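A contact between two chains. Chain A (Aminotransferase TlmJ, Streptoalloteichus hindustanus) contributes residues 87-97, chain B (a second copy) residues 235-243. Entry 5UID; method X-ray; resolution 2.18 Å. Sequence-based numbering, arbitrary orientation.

Chain A 87-97: FVGAANAIAAR
Chain B (235-243) EFEVTAFGR

Chain A presents one side of a helix to a segment of chain B that begins extended and then turns. Phe A87 sits at the N-cap position, and a helix begins at Val A88 and carries Asn A92 and Ala A95, with phi/psi near -65/-35 and i to i+4 bonds such as Asn A92 N to Val A88 O (3.0 Å) and Ala A96 N to Asn A92 O (2.9 Å). The residues that turn CB toward chain B, Val A88, Asn A92 and Ala A95, follow the spacing of one helical face. The two chains advance in the same sense: Val A88 lies nearest Val B238, with CA atoms 8.6 Å apart, and Asn A92 nearest Phe B241, with CA atoms 4.5 Å apart, so the backbones close in as the sequence proceeds.

Chain B begins extended. Glu B235 is poorly ordered and makes no contact. Phe B236 (phi/psi -161/163, chi1 p at 59°, chi2 89°) points toward the helix, and its CE1 meets CG2 of Val A88 at 3.8 Å in an oblique approach. The extended backbone turns Phe B236 and Val B238 (-117/116, chi1 t) toward the helix and leaves Glu B237 (-117/160) out of reach. CG2 of Val B238 lies 3.9 Å from CG2 of Val A88, whose chi1 is p, so one valine methyl serves both apolar neighbours.

Thr B239 (-99/-8, chi1 p) breaks the extended run and makes no contact. Ala B240 (-167/149) points its CB away. Phe B241 (-82/60, chi1 m at -52°, chi2 -59°) then gives the largest covered area of either stretch. Ala A95 sets its CB over one ring face, 3.4 Å from the centroid of the Phe B241 ring and just 5° off the normal, a CH-pi contact with the methyl almost directly above the ring centre. At the ring edge, OD1 of Asn A92 lies 3.6 Å from CD1 of Phe B241. CB of Ala A96 adds a looser apolar contact, 4.1 Å from CB of Phe B241.

The polar anchor comes at Gly B242 (-78/158). Asn A92, chi1 m at -79° and chi2 3°, donates from ND2 to the backbone O of Gly B242 at 3.0 Å, with an N-H...O angle of 153°. Within chain B, Gly B242 N makes a weak bond to Ala B240 O (2.8 Å), spanning Phe B241. The CA-to-CB bond of Arg B243 (-82/-173, chi1 m, chi2 t) points away, and its side chain is hydrogen-bonded elsewhere in the structure. The rule is compact: apolar packing at the helix start, then one asparagine bond beside a ring with one methyl over its face.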

# COMPACT_ATOMS: atom_id res chain seq x y z
N PHE A 87 -16.20 -8.56 -1.64
CA PHE A 87 -15.58 -7.33 -1.17
C PHE A 87 -15.57 -6.29 -2.28
O PHE A 87 -15.37 -6.61 -3.45
CB PHE A 87 -14.16 -7.61 -0.68
CG PHE A 87 -13.45 -6.39 -0.17
CD1 PHE A 87 -13.86 -5.78 1.00
CD2 PHE A 87 -12.37 -5.87 -0.85
CE1 PHE A 87 -13.21 -4.65 1.48
CE2 PHE A 87 -11.71 -4.74 -0.38
CZ PHE A 87 -12.13 -4.14 0.78
N VAL A 88 -15.80 -5.03 -1.89
CA VAL A 88 -15.93 -3.95 -2.88
C VAL A 88 -14.66 -3.82 -3.71
O VAL A 88 -14.72 -3.47 -4.90
CB VAL A 88 -16.30 -2.63 -2.17
CG1 VAL A 88 -15.23 -2.24 -1.15
CG2 VAL A 88 -16.50 -1.52 -3.19
N GLY A 89 -13.50 -4.10 -3.12
CA GLY A 89 -12.25 -3.99 -3.86
C GLY A 89 -12.13 -4.99 -4.99
O GLY A 89 -11.43 -4.73 -5.97
N ALA A 90 -12.80 -6.14 -4.86
CA ALA A 90 -12.78 -7.12 -5.94
C ALA A 90 -13.52 -6.61 -7.17
O ALA A 90 -13.06 -6.78 -8.30
CB ALA A 90 -13.38 -8.44 -5.46
N ALA A 91 -14.68 -5.98 -6.96
CA ALA A 91 -15.42 -5.43 -8.09
C ALA A 91 -14.72 -4.20 -8.66
O ALA A 91 -14.72 -3.99 -9.88
CB ALA A 91 -16.85 -5.08 -7.66
N ASN A 92 -14.11 -3.38 -7.79
CA ASN A 92 -13.36 -2.23 -8.27
C ASN A 92 -12.17 -2.66 -9.11
O ASN A 92 -11.83 -2.01 -10.10
CB ASN A 92 -12.91 -1.37 -7.09
CG ASN A 92 -14.02 -0.49 -6.54
OD1 ASN A 92 -15.16 -0.55 -7.00
ND2 ASN A 92 -13.69 0.34 -5.56
N ALA A 93 -11.52 -3.77 -8.73
CA ALA A 93 -10.40 -4.28 -9.51
C ALA A 93 -10.82 -4.65 -10.92
O ALA A 93 -10.01 -4.57 -11.85
CB ALA A 93 -9.77 -5.48 -8.80
N ILE A 94 -12.07 -5.05 -11.10
CA ILE A 94 -12.57 -5.41 -12.43
C ILE A 94 -12.92 -4.17 -13.23
O ILE A 94 -12.46 -3.98 -14.36
CB ILE A 94 -13.78 -6.36 -12.30
CG1 ILE A 94 -13.37 -7.65 -11.58
CG2 ILE A 94 -14.38 -6.66 -13.67
CD1 ILE A 94 -14.52 -8.35 -10.89
N ALA A 95 -13.74 -3.29 -12.65
CA ALA A 95 -14.23 -2.13 -13.38
C ALA A 95 -13.14 -1.10 -13.67
O ALA A 95 -13.28 -0.33 -14.62
CB ALA A 95 -15.38 -1.47 -12.61
N ALA A 96 -12.07 -1.07 -12.87
CA ALA A 96 -11.01 -0.09 -13.12
C ALA A 96 -10.25 -0.40 -14.40
O ALA A 96 -9.70 0.51 -15.03
CB ALA A 96 -10.04 -0.05 -11.93
N ARG A 97 -10.20 -1.67 -14.81
CA ARG A 97 -9.56 -2.05 -16.06
C ARG A 97 -10.45 -1.85 -17.27
O ARG A 97 -10.01 -2.09 -18.40
CB ARG A 97 -9.12 -3.52 -15.99
CG ARG A 97 -8.03 -3.79 -14.97
CD ARG A 97 -6.80 -4.39 -15.64
NE ARG A 97 -6.24 -3.49 -16.64
CZ ARG A 97 -5.38 -3.85 -17.58
NH1 ARG A 97 -4.98 -5.12 -17.66
NH2 ARG A 97 -4.93 -2.96 -18.45
N GLU B 235 -24.06 -0.20 4.78
CA GLU B 235 -24.25 0.06 3.36
C GLU B 235 -23.36 1.22 2.91
O GLU B 235 -22.89 2.02 3.72
CB GLU B 235 -25.72 0.38 3.06
CG GLU B 235 -26.70 -0.66 3.58
CD GLU B 235 -28.06 -0.57 2.92
OE1 GLU B 235 -28.22 -1.11 1.81
OE2 GLU B 235 -28.97 0.05 3.51
N PHE B 236 -23.13 1.28 1.60
CA PHE B 236 -22.24 2.29 1.04
C PHE B 236 -22.52 2.45 -0.44
O PHE B 236 -23.16 1.60 -1.07
CB PHE B 236 -20.76 1.91 1.26
CG PHE B 236 -20.38 0.59 0.66
CD1 PHE B 236 -19.93 0.51 -0.65
CD2 PHE B 236 -20.46 -0.58 1.41
CE1 PHE B 236 -19.58 -0.71 -1.21
CE2 PHE B 236 -20.11 -1.80 0.86
CZ PHE B 236 -19.66 -1.86 -0.45
N GLU B 237 -22.03 3.55 -1.00
CA GLU B 237 -22.07 3.80 -2.43
C GLU B 237 -20.64 3.90 -2.95
O GLU B 237 -19.70 4.14 -2.18
CB GLU B 237 -22.84 5.09 -2.76
CG GLU B 237 -24.28 5.08 -2.28
CD GLU B 237 -25.05 6.32 -2.71
OE1 GLU B 237 -24.64 6.96 -3.71
OE2 GLU B 237 -26.05 6.66 -2.06
N VAL B 238 -20.48 3.71 -4.25
CA VAL B 238 -19.18 3.74 -4.90
C VAL B 238 -19.17 4.89 -5.90
O VAL B 238 -19.94 4.89 -6.87
CB VAL B 238 -18.86 2.41 -5.60
CG1 VAL B 238 -17.53 2.49 -6.33
CG2 VAL B 238 -18.85 1.27 -4.59
N THR B 239 -18.31 5.88 -5.65
CA THR B 239 -18.18 7.03 -6.54
C THR B 239 -16.99 6.91 -7.48
O THR B 239 -16.85 7.75 -8.38
CB THR B 239 -18.04 8.32 -5.72
OG1 THR B 239 -16.83 8.26 -4.94
CG2 THR B 239 -19.22 8.48 -4.78
N ALA B 240 -16.15 5.90 -7.31
CA ALA B 240 -14.99 5.66 -8.16
C ALA B 240 -14.47 4.26 -7.86
O ALA B 240 -14.60 3.77 -6.73
CB ALA B 240 -13.90 6.71 -7.93
N PHE B 241 -13.90 3.62 -8.88
CA PHE B 241 -13.37 2.26 -8.74
C PHE B 241 -11.97 2.30 -8.13
O PHE B 241 -10.98 1.84 -8.70
CB PHE B 241 -13.39 1.56 -10.09
CG PHE B 241 -14.72 1.61 -10.78
CD1 PHE B 241 -15.85 1.07 -10.18
CD2 PHE B 241 -14.84 2.18 -12.04
CE1 PHE B 241 -17.07 1.11 -10.81
CE2 PHE B 241 -16.07 2.23 -12.68
CZ PHE B 241 -17.19 1.69 -12.06
N GLY B 242 -11.91 2.85 -6.91
CA GLY B 242 -10.63 3.08 -6.27
C GLY B 242 -10.02 1.82 -5.68
O GLY B 242 -10.70 0.83 -5.39
N ARG B 243 -8.71 1.88 -5.51
CA ARG B 243 -7.97 0.85 -4.78
C ARG B 243 -8.07 1.15 -3.29
O ARG B 243 -8.80 2.05 -2.85
CB ARG B 243 -6.52 0.79 -5.25
CG ARG B 243 -6.34 0.57 -6.73
CD ARG B 243 -4.88 0.66 -7.14
NE ARG B 243 -4.33 1.98 -6.85
CZ ARG B 243 -4.30 2.98 -7.72
NH1 ARG B 243 -4.81 2.81 -8.94
NH2 ARG B 243 -3.78 4.15 -7.38